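Local structure of clavulanic acid biosynthesis oligopeptide binding protein 2 (Streptomyces clavuligerus, 2WOL) at residues G33-A41 with E268-R276; D239-D247 with D552-E560. The protein probably binds oligopeptides as an extracellular solute-binding protein of the clavulanic acid biosynthesis pathway. All blocks are in the same frame, centred on the assembly; numbering follows the deposited sequence.

Contact 1 (G33-A41 with E268-R276)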
loop_
_atom_site.group_PDB
_atom_site.type_symbol
_atom_site.label_atom_id
_atom_site.label_comp_id
_atom_site.label_asym_id
_atom_site.label_seq_id
_atom_site.Cartn_x
_atom_site.Cartn_y
_atom_site.Cartn_z
ATOM N N GLY A 33 29.679 -2.264 7.605
ATOM C CA GLY A 33 28.872 -2.646 8.752
ATOM C C GLY A 33 27.702 -3.537 8.389
ATOM O O GLY A 33 27.427 -3.787 7.210
ATOM N N THR A 34 27.020 -4.020 9.421
ATOM C CA THR A 34 25.858 -4.877 9.257
ATOM C C THR A 34 24.629 -4.130 9.757
ATOM O O THR A 34 24.590 -3.697 10.910
ATOM C CB THR A 34 26.042 -6.194 10.030
ATOM O OG1 THR A 34 27.161 -6.903 9.483
ATOM C CG2 THR A 34 24.800 -7.070 9.928
ATOM N N LEU A 35 23.638 -3.973 8.884
ATOM C CA LEU A 35 22.380 -3.344 9.265
ATOM C C LEU A 35 21.490 -4.404 9.896
ATOM O O LEU A 35 21.117 -5.381 9.244
ATOM C CB LEU A 35 21.691 -2.696 8.058
ATOM C CG LEU A 35 20.379 -1.940 8.310
ATOM C CD1 LEU A 35 20.568 -0.695 9.196
ATOM C CD2 LEU A 35 19.738 -1.561 6.988
ATOM N N ARG A 36 21.172 -4.209 11.173
ATOM C CA ARG A 36 20.391 -5.175 11.933
ATOM C C ARG A 36 18.925 -4.775 11.949
ATOM O O ARG A 36 18.534 -3.801 12.600
ATOM C CB ARG A 36 20.942 -5.305 13.355
ATOM C CG ARG A 36 22.347 -5.899 13.420
ATOM C CD ARG A 36 22.958 -5.773 14.813
ATOM N NE ARG A 36 22.103 -6.351 15.852
ATOM C CZ ARG A 36 22.087 -7.637 16.206
ATOM N NH1 ARG A 36 22.887 -8.519 15.614
ATOM N NH2 ARG A 36 21.262 -8.045 17.161
ATOM N N LEU A 37 18.125 -5.525 11.196
ATOM C CA LEU A 37 16.695 -5.263 11.069
ATOM C C LEU A 37 15.901 -6.273 11.879
ATOM O O LEU A 37 16.394 -7.356 12.200
ATOM C CB LEU A 37 16.265 -5.316 9.597
ATOM C CG LEU A 37 16.954 -4.347 8.629
ATOM C CD1 LEU A 37 16.449 -4.556 7.220
ATOM C CD2 LEU A 37 16.747 -2.900 9.064
ATOM N N VAL A 38 14.666 -5.912 12.210
ATOM C CA VAL A 38 13.802 -6.815 12.956
ATOM C C VAL A 38 12.363 -6.741 12.429
ATOM O O VAL A 38 11.927 -5.711 11.914
ATOM C CB VAL A 38 13.904 -6.553 14.490
ATOM C CG1 VAL A 38 13.375 -5.166 14.862
ATOM C CG2 VAL A 38 13.223 -7.662 15.289
ATOM N N SER A 39 11.652 -7.861 12.534
ATOM C CA SER A 39 10.255 -7.960 12.126
ATOM C C SER A 39 9.564 -8.949 13.053
ATOM O O SER A 39 10.199 -9.885 13.561
ATOM C CB SER A 39 10.155 -8.445 10.673
ATOM O OG SER A 39 8.806 -8.661 10.284
ATOM N N SER A 40 8.268 -8.740 13.270
ATOM C CA SER A 40 7.472 -9.679 14.054
ATOM C C SER A 40 6.968 -10.832 13.193
ATOM O O SER A 40 6.505 -11.842 13.721
ATOM C CB SER A 40 6.299 -8.967 14.737
ATOM O OG SER A 40 5.245 -8.695 13.831
ATOM N N ALA A 41 7.060 -10.668 11.875
ATOM C CA ALA A 41 6.545 -11.642 10.919
ATOM C C ALA A 41 7.590 -11.984 9.867
ATOM O O ALA A 41 8.441 -11.162 9.532
ATOM C CB ALA A 41 5.291 -11.111 10.258
ATOM N N GLU A 268 19.459 -3.226 20.423
ATOM C CA GLU A 268 19.828 -4.576 19.975
ATOM C C GLU A 268 19.530 -4.775 18.490
ATOM O O GLU A 268 20.150 -5.610 17.821
ATOM C CB GLU A 268 19.117 -5.634 20.818
ATOM C CG GLU A 268 19.573 -5.669 22.280
ATOM C CD GLU A 268 18.603 -6.400 23.195
ATOM O OE1 GLU A 268 18.058 -7.450 22.795
ATOM O OE2 GLU A 268 18.392 -5.924 24.327
ATOM N N PHE A 269 18.572 -4.005 17.991
ATOM C CA PHE A 269 18.282 -3.934 16.564
ATOM C C PHE A 269 18.317 -2.477 16.151
ATOM O O PHE A 269 18.052 -1.595 16.964
ATOM C CB PHE A 269 16.924 -4.562 16.252
ATOM C CG PHE A 269 16.800 -5.970 16.739
ATOM C CD1 PHE A 269 16.077 -6.259 17.889
ATOM C CD2 PHE A 269 17.444 -7.010 16.070
ATOM C CE1 PHE A 269 15.980 -7.565 18.354
ATOM C CE2 PHE A 269 17.350 -8.316 16.526
ATOM C CZ PHE A 269 16.617 -8.595 17.672
ATOM N N ASP A 270 18.649 -2.230 14.892
ATOM C CA ASP A 270 18.800 -0.868 14.407
ATOM C C ASP A 270 17.463 -0.240 14.046
ATOM O O ASP A 270 17.169 0.886 14.451
ATOM C CB ASP A 270 19.742 -0.839 13.204
ATOM C CG ASP A 270 21.136 -1.335 13.543
ATOM O OD1 ASP A 270 21.590 -1.123 14.691
ATOM O OD2 ASP A 270 21.785 -1.927 12.658
ATOM N N ILE A 271 16.665 -0.987 13.283
ATOM C CA ILE A 271 15.415 -0.514 12.695
ATOM C C ILE A 271 14.413 -1.663 12.602
ATOM O O ILE A 271 14.792 -2.802 12.327
ATOM C CB ILE A 271 15.658 0.063 11.263
ATOM C CG1 ILE A 271 16.589 1.287 11.298
ATOM C CG2 ILE A 271 14.333 0.387 10.543
ATOM C CD1 ILE A 271 15.987 2.550 11.916
ATOM N N ASN A 272 13.140 -1.350 12.842
ATOM C CA ASN A 272 12.045 -2.284 12.591
ATOM C C ASN A 272 11.687 -2.254 11.101
ATOM O O ASN A 272 11.111 -1.280 10.613
ATOM C CB ASN A 272 10.842 -1.905 13.461
ATOM C CG ASN A 272 9.610 -2.747 13.176
ATOM O OD1 ASN A 272 9.580 -3.538 12.236
ATOM N ND2 ASN A 272 8.584 -2.573 13.996
ATOM N N LEU A 273 12.032 -3.325 10.388
ATOM C CA LEU A 273 11.756 -3.431 8.954
ATOM C C LEU A 273 10.266 -3.545 8.652
ATOM O O LEU A 273 9.767 -2.930 7.710
ATOM C CB LEU A 273 12.496 -4.630 8.345
ATOM C CG LEU A 273 12.094 -5.050 6.924
ATOM C CD1 LEU A 273 12.399 -3.962 5.903
ATOM C CD2 LEU A 273 12.765 -6.360 6.536
ATOM N N GLU A 274 9.566 -4.342 9.455
ATOM C CA GLU A 274 8.140 -4.582 9.242
ATOM C C GLU A 274 7.364 -3.267 9.264
ATOM O O GLU A 274 6.422 -3.072 8.491
ATOM C CB GLU A 274 7.604 -5.548 10.293
ATOM C CG GLU A 274 6.218 -6.059 9.986
ATOM C CD GLU A 274 5.632 -6.866 11.115
ATOM O OE1 GLU A 274 6.159 -6.797 12.249
ATOM O OE2 GLU A 274 4.635 -7.565 10.856
ATOM N N GLY A 275 7.769 -2.373 10.164
ATOM C CA GLY A 275 7.305 -0.995 10.159
ATOM C C GLY A 275 5.866 -0.746 10.557
ATOM O O GLY A 275 5.266 0.229 10.106
ATOM N N ARG A 276 5.304 -1.605 11.405
ATOM C CA ARG A 276 3.935 -1.392 11.884
ATOM C C ARG A 276 3.866 -0.325 12.981
ATOM O O ARG A 276 2.793 -0.047 13.516
ATOM C CB ARG A 276 3.317 -2.693 12.396
ATOM C CG ARG A 276 2.997 -3.739 11.345
ATOM C CD ARG A 276 2.031 -4.742 11.957
ATOM N NE ARG A 276 2.343 -6.131 11.630
ATOM C CZ ARG A 276 2.167 -7.156 12.465
ATOM N NH1 ARG A 276 1.701 -6.953 13.693
ATOM N NH2 ARG A 276 2.475 -8.389 12.074
HETATM O O HOH W 1 24.320 -2.474 13.396
#

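Contact 2 (D239-D247 with D552-E560)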
loop_
_atom_site.group_PDB
_atom_site.type_symbol
_atom_site.label_atom_id
_atom_site.label_comp_id
_atom_site.label_asym_id
_atom_site.label_seq_id
_atom_site.Cartn_x
_atom_site.Cartn_y
_atom_site.Cartn_z
ATOM N N ASP A 239 23.555 2.577 -11.205
ATOM C CA ASP A 239 22.368 2.633 -10.359
ATOM C C ASP A 239 22.181 4.033 -9.772
ATOM O O ASP A 239 22.951 4.435 -8.898
ATOM C CB ASP A 239 22.476 1.586 -9.247
ATOM C CG ASP A 239 21.162 1.361 -8.521
ATOM O OD1 ASP A 239 20.439 2.345 -8.259
ATOM O OD2 ASP A 239 20.861 0.191 -8.207
ATOM N N PRO A 240 21.160 4.776 -10.253
ATOM C CA PRO A 240 20.890 6.134 -9.773
ATOM C C PRO A 240 20.061 6.191 -8.483
ATOM O O PRO A 240 19.777 7.286 -7.984
ATOM C CB PRO A 240 20.096 6.748 -10.927
ATOM C CG PRO A 240 19.328 5.593 -11.488
ATOM C CD PRO A 240 20.204 4.372 -11.305
ATOM N N ILE A 241 19.681 5.027 -7.957
ATOM C CA ILE A 241 18.751 4.940 -6.825
ATOM C C ILE A 241 19.439 4.523 -5.519
ATOM O O ILE A 241 19.196 5.115 -4.461
ATOM C CB ILE A 241 17.584 3.929 -7.122
ATOM C CG1 ILE A 241 16.901 4.210 -8.479
ATOM C CG2 ILE A 241 16.580 3.856 -5.948
ATOM C CD1 ILE A 241 16.053 5.474 -8.547
ATOM N N ARG A 242 20.305 3.516 -5.603
ATOM C CA ARG A 242 20.735 2.760 -4.428
ATOM C C ARG A 242 22.181 3.016 -3.996
ATOM O O ARG A 242 23.109 2.716 -4.749
ATOM C CB ARG A 242 20.525 1.264 -4.681
ATOM C CG ARG A 242 19.084 0.915 -4.976
ATOM C CD ARG A 242 18.929 -0.479 -5.530
ATOM N NE ARG A 242 17.560 -0.682 -5.995
ATOM C CZ ARG A 242 17.102 -0.268 -7.172
ATOM N NH1 ARG A 242 17.914 0.344 -8.029
ATOM N NH2 ARG A 242 15.836 -0.476 -7.502
ATOM N N PRO A 243 22.375 3.566 -2.777
ATOM C CA PRO A 243 23.739 3.784 -2.274
ATOM C C PRO A 243 24.449 2.538 -1.738
ATOM O O PRO A 243 25.669 2.557 -1.587
ATOM C CB PRO A 243 23.532 4.794 -1.145
ATOM C CG PRO A 243 22.176 4.499 -0.635
ATOM C CD PRO A 243 21.359 4.053 -1.826
ATOM N N ALA A 244 23.697 1.480 -1.427
ATOM C CA ALA A 244 24.256 0.205 -0.953
ATOM C C ALA A 244 25.389 0.369 0.063
ATOM O O ALA A 244 26.514 -0.090 -0.152
ATOM C CB ALA A 244 24.703 -0.651 -2.129
ATOM N N LEU A 245 25.077 1.014 1.180
ATOM C CA LEU A 245 26.092 1.310 2.191
ATOM C C LEU A 245 26.522 0.111 3.051
ATOM O O LEU A 245 27.715 -0.158 3.160
ATOM C CB LEU A 245 25.679 2.508 3.055
ATOM C CG LEU A 245 25.457 3.821 2.300
ATOM C CD1 LEU A 245 24.911 4.882 3.226
ATOM C CD2 LEU A 245 26.734 4.320 1.605
ATOM N N PRO A 246 25.569 -0.620 3.664
ATOM C CA PRO A 246 26.038 -1.714 4.522
ATOM C C PRO A 246 26.661 -2.862 3.734
ATOM O O PRO A 246 26.295 -3.099 2.581
ATOM C CB PRO A 246 24.765 -2.186 5.239
ATOM C CG PRO A 246 23.639 -1.686 4.434
ATOM C CD PRO A 246 24.096 -0.515 3.635
ATOM N N ASP A 247 27.603 -3.564 4.355
ATOM C CA ASP A 247 28.181 -4.756 3.745
ATOM C C ASP A 247 27.229 -5.942 3.858
ATOM O O ASP A 247 27.304 -6.882 3.074
ATOM C CB ASP A 247 29.516 -5.109 4.402
ATOM C CG ASP A 247 30.636 -4.169 3.999
ATOM O OD1 ASP A 247 31.657 -4.144 4.714
ATOM O OD2 ASP A 247 30.502 -3.463 2.977
ATOM N N ASP A 552 12.961 4.275 4.176
ATOM C CA ASP A 552 13.576 3.643 3.012
ATOM C C ASP A 552 14.829 2.890 3.448
ATOM O O ASP A 552 15.935 3.432 3.455
ATOM C CB ASP A 552 13.899 4.666 1.927
ATOM C CG ASP A 552 14.204 4.019 0.586
ATOM O OD1 ASP A 552 13.868 2.826 0.401
ATOM O OD2 ASP A 552 14.765 4.711 -0.290
ATOM N N ILE A 553 14.628 1.634 3.828
ATOM C CA ILE A 553 15.688 0.766 4.324
ATOM C C ILE A 553 16.932 0.779 3.436
ATOM O O ILE A 553 18.047 0.851 3.938
ATOM C CB ILE A 553 15.177 -0.691 4.466
ATOM C CG1 ILE A 553 13.935 -0.751 5.371
ATOM C CG2 ILE A 553 16.293 -1.632 4.934
ATOM C CD1 ILE A 553 14.138 -0.281 6.805
ATOM N N GLN A 554 16.732 0.713 2.120
ATOM C CA GLN A 554 17.849 0.594 1.181
ATOM C C GLN A 554 18.820 1.780 1.236
ATOM O O GLN A 554 19.981 1.645 0.863
ATOM C CB GLN A 554 17.343 0.356 -0.248
ATOM C CG GLN A 554 16.669 1.547 -0.915
ATOM C CD GLN A 554 17.658 2.498 -1.557
ATOM O OE1 GLN A 554 18.768 2.101 -1.923
ATOM N NE2 GLN A 554 17.261 3.758 -1.711
ATOM N N ALA A 555 18.332 2.929 1.693
ATOM C CA ALA A 555 19.149 4.143 1.755
ATOM C C ALA A 555 20.052 4.198 2.988
ATOM O O ALA A 555 20.984 5.002 3.045
ATOM C CB ALA A 555 18.258 5.368 1.712
ATOM N N MET A 556 19.776 3.341 3.967
ATOM C CA MET A 556 20.416 3.423 5.276
ATOM C C MET A 556 21.844 2.913 5.279
ATOM O O MET A 556 22.197 2.011 4.524
ATOM C CB MET A 556 19.613 2.640 6.306
ATOM C CG MET A 556 18.267 3.233 6.615
ATOM S SD MET A 556 17.313 2.116 7.641
ATOM C CE MET A 556 15.864 3.130 7.920
ATOM N N GLY A 557 22.654 3.496 6.156
ATOM C CA GLY A 557 23.977 2.966 6.465
ATOM C C GLY A 557 24.195 2.937 7.965
ATOM O O GLY A 557 23.264 3.150 8.745
ATOM N N LEU A 558 25.436 2.677 8.359
ATOM C CA LEU A 558 25.826 2.653 9.765
ATOM C C LEU A 558 26.918 3.683 10.003
ATOM O O LEU A 558 27.815 3.850 9.169
ATOM C CB LEU A 558 26.336 1.261 10.173
ATOM C CG LEU A 558 25.383 0.056 10.238
ATOM C CD1 LEU A 558 24.137 0.374 11.071
ATOM C CD2 LEU A 558 25.002 -0.477 8.850
ATOM N N ALA A 559 26.833 4.380 11.133
ATOM C CA ALA A 559 27.871 5.328 11.528
ATOM C C ALA A 559 29.121 4.576 11.977
ATOM O O ALA A 559 29.028 3.475 12.529
ATOM C CB ALA A 559 27.366 6.236 12.635
ATOM N N GLU A 560 30.284 5.174 11.730
ATOM C CA GLU A 560 31.569 4.574 12.092
ATOM C C GLU A 560 31.696 4.465 13.608
ATOM O O GLU A 560 31.088 5.247 14.345
ATOM C CB GLU A 560 32.722 5.417 11.543
ATOM C CG GLU A 560 33.920 4.614 11.034
ATOM C CD GLU A 560 34.073 4.678 9.520
ATOM O OE1 GLU A 560 33.952 5.789 8.954
ATOM O OE2 GLU A 560 34.328 3.626 8.893
HETATM O O HOH W 2 21.037 0.358 -1.472
HETATM O O HOH W 3 22.539 2.088 1.819
#

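Contact 1 (G33-A41 with E268-R276)
E274 OE1 accepts two bonds from S40: the hydroxyl OG at 2.6 Å, on the syn lone pair, and the backbone N at 3.0 Å, from above the carboxylate plane. The glutamate reaches S40 with CG anti to its backbone N (chi1 -169°) and the chain extended beyond; OE2 forms a salt bridge with R276 NH2. At the far end R36 clasps the E268 carbonyl side-on, NE at 2.9 Å and NH2 at 2.8 Å from the same O, which lies in the guanidinium plane. The D270 carboxylate stands in for a strand carbonyl: its OD2 takes the R36 N-H at 2.8 Å, nearly straight at 169°. Between these ends L37 pairs with I271 and V38 with N272 in parallel register; R36 O takes the D270 N-H (2.8 Å) and, weakly, that of I271, and V38 N to I271 O and L273 N to V38 O continue the ladder. V38 CB sits over one face of the F269 ring, a CH-pi contact 4.0 Å from its centroid. Strand 271-272 thereby edges the mixed sheet beside 34-39, whose other neighbour is 248-253; L260 of helix 257-265 packs on V38, and W55 of helix 54-63 on S39 and L273.

Contact 2 (D239-D247 with D552-E560)
Q554 brings its side-chain amide against the backbone and side-chain carbons of R242 and P243. OE1 lies 3.2 Å from P243 CD and 3.3 Å from R242 CG, so the carbonyl end meets carbon atoms, and the side chains of Q554 and R242 cross at about a right angle. The bent chain explains this approach: CG lies between the backbone N and the carbonyl carbon (chi1 71°), and a second turn at chi2 (84°) folds the amide toward R242. Its rotation is fixed from within its own segment, where NE2 donates to D552 OD2 at 3.0 Å with an angle of 164°. The R242 guanidinium is occupied elsewhere: NH1 forms a salt bridge with D239 OD2, NE donates to the carbonyl of R61 and NH2 pairs with D84. D239 OD1 also accepts from I241 N and R242 N, the first completing an Asx turn in the loop before strand 248-253. In the partner segment, 553-555 forms a 3-10 turn, with M556 N bonded to I553 O, before strand 557-558, which pairs antiparallel with 539-540 through the G557-T540 backbone bond. No direct hydrogen bond joins the two segments; water does so. One water accepts from A244 N and donates to Q554 O, and another accepts from L245 N at 2.8 Å while donating to both Q554 O and M556 O. Further along, P246 sets CD 3.3 Å from M556 O and CB 4.0 Å from L558 CD2, while L245 CB rests 3.8 Å from G557 CA.

From the N terminus, segment 33-41, on strand 34-39, opens contact 1, and the chain then runs through helix 54-63 and on to loop 239-247, the first half of contact 2. It continues through strand 248-253 and helix 257-265 to 268-276, where contact 1 closes over 227 residues; contact 2 closes only near the C terminus, at 552-560, over 305. The segments alternate, so the two closures cross. Their centres lie 15 Å apart and they touch: G33 O lies 2.9 Å from D247 N, a probable hydrogen bond, and L273 CD1 packs on I553 CG1. Together they tie the C-terminal end to the five-stranded mixed sheet and the loop entering its central strand.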